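Local coordinates for protein putative HTH-type transcriptional regulator PF0864 (Pyrococcus furiosus, PDB 2IA0) that is an Lrp/AsnC-family transcriptional regulator that probably binds specific DNA sequences through a winged helix-turn-helix domain, at the interface of chains A and B. Coordinates in Å, arbitrary orientation; residue numbers count along the deposited sequence, not the author numbering. Chains: chain A/B, Putative HTH-type transcriptional regulator PF0864.

The interface of chains A and B. Residues chain A 58-60; chain B 69-71.
The carboxylate of B:Glu70 turns one flat face towards chain A, and this residue hides the largest area of the patch, 62 Å². Over that face lie the A:Arg58 carbonyl oxygen, in a doubtfully close placement, and, towards OE1, the methyl CG2 of A:Val60, which stands 3.8 Å from CD of B:Glu70. Beside OE1 comes the side-chain amide of B:Gln71, but the two groups are modelled too close together for its placement to be trusted. CG2 of A:Val60 also comes within 3.7 Å of NE2 of B:Gln71. The valine reaches both groups because CG2 is anti to its own carbonyl carbon (CG1 anti to the backbone N, chi1 176°). Proximity does not guarantee bonding: OE2 of B:Glu70 lies 2.8 Å from O of A:Arg58, a probably mis-modelled contact of two acceptors. Nor is there a salt bridge, since NE of A:Arg58 remains 6.3 Å from OE2 of B:Glu70. A backbone hydrogen bond ties the chains: N of B:Gly69 donates to O of A:Val60 at 3.0 Å, from above the carbonyl plane. An alanine in place of B:Glu70 would probably open a gap beside the A:Val60 methyl, leaving it without its carboxylate cover. The site joins the link between helix 45-57, which includes the end of the predicted helix-turn-helix motif, and strand 61-68 of chain A to the turn following strand 61-68 of chain B, within a two-fold interface consistent with the dimers typical of this family.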
ATOM      1  N   ARG A  58      -5.539  12.676  17.933  1.00 20.97           N
ATOM      2  CA  ARG A  58      -5.825  11.264  18.248  1.00 20.52           C
ATOM      3  C   ARG A  58      -5.152  10.258  17.306  1.00 19.23           C
ATOM      4  O   ARG A  58      -5.286   9.048  17.500  1.00 18.87           O
ATOM      5  CB  ARG A  58      -7.333  11.020  18.298  1.00 20.79           C
ATOM      6  CG  ARG A  58      -8.039  11.810  19.416  1.00 25.73           C
ATOM      7  CD  ARG A  58      -9.586  11.632  19.391  1.00 32.75           C
ATOM      8  NE  ARG A  58     -10.257  12.348  20.499  1.00 36.38           N
ATOM      9  CZ  ARG A  58     -11.587  12.348  20.707  1.00 38.84           C
ATOM     10  NH1 ARG A  58     -12.383  11.662  19.874  1.00 39.08           N
ATOM     11  NH2 ARG A  58     -12.136  13.024  21.737  1.00 36.47           N
ATOM     12  N   GLY A  59      -4.442  10.754  16.288  1.00 18.39           N
ATOM     13  CA  GLY A  59      -3.781   9.902  15.290  1.00 17.17           C
ATOM     14  C   GLY A  59      -4.702   9.210  14.297  1.00 17.17           C
ATOM     15  O   GLY A  59      -4.277   8.276  13.608  1.00 17.47           O
ATOM     16  N   VAL A  60      -5.963   9.651  14.216  1.00 16.81           N
ATOM     17  CA  VAL A  60      -6.872   9.176  13.173  1.00 16.38           C
ATOM     18  C   VAL A  60      -6.363   9.652  11.797  1.00 16.08           C
ATOM     19  O   VAL A  60      -6.253   8.853  10.859  1.00 16.29           O
ATOM     20  CB  VAL A  60      -8.338   9.590  13.435  1.00 16.77           C
ATOM     21  CG1 VAL A  60      -9.237   9.151  12.278  1.00 16.74           C
ATOM     22  CG2 VAL A  60      -8.839   8.976  14.727  1.00 16.42           C
TER
ATOM     23  N   GLY B  69      -4.965   6.156  10.756  1.00 12.99           N
ATOM     24  CA  GLY B  69      -4.300   5.393  11.804  1.00 14.43           C
ATOM     25  C   GLY B  69      -5.278   4.637  12.668  1.00 15.62           C
ATOM     26  O   GLY B  69      -6.383   4.317  12.239  1.00 15.47           O
ATOM     27  N   GLU B  70      -4.852   4.325  13.884  1.00 17.24           N
ATOM     28  CA  GLU B  70      -5.808   4.179  14.974  1.00 19.02           C
ATOM     29  C   GLU B  70      -6.959   3.208  14.668  1.00 19.22           C
ATOM     30  O   GLU B  70      -6.744   2.088  14.179  1.00 19.45           O
ATOM     31  CB  GLU B  70      -6.381   5.566  15.313  1.00 18.88           C
ATOM     32  CG  GLU B  70      -6.023   6.097  16.681  1.00 22.49           C
ATOM     33  CD  GLU B  70      -7.245   6.738  17.362  1.00 26.56           C
ATOM     34  OE1 GLU B  70      -8.339   6.721  16.734  1.00 28.75           O
ATOM     35  OE2 GLU B  70      -7.126   7.240  18.517  1.00 26.81           O
ATOM     36  N   GLN B  71      -8.180   3.679  14.927  1.00 19.65           N
ATOM     37  CA  GLN B  71      -9.381   2.855  14.892  1.00 19.93           C
ATOM     38  C   GLN B  71      -9.912   2.618  13.487  1.00 19.60           C
ATOM     39  O   GLN B  71     -10.985   2.023  13.331  1.00 19.43           O
ATOM     40  CB  GLN B  71     -10.476   3.471  15.793  1.00 20.47           C
ATOM     41  CG  GLN B  71     -11.217   4.692  15.208  1.00 22.13           C
ATOM     42  CD  GLN B  71     -11.535   5.742  16.277  1.00 24.56           C
ATOM     43  OE1 GLN B  71     -12.706   5.937  16.643  1.00 27.25           O
ATOM     44  NE2 GLN B  71     -10.488   6.421  16.787  1.00 25.39           N
TER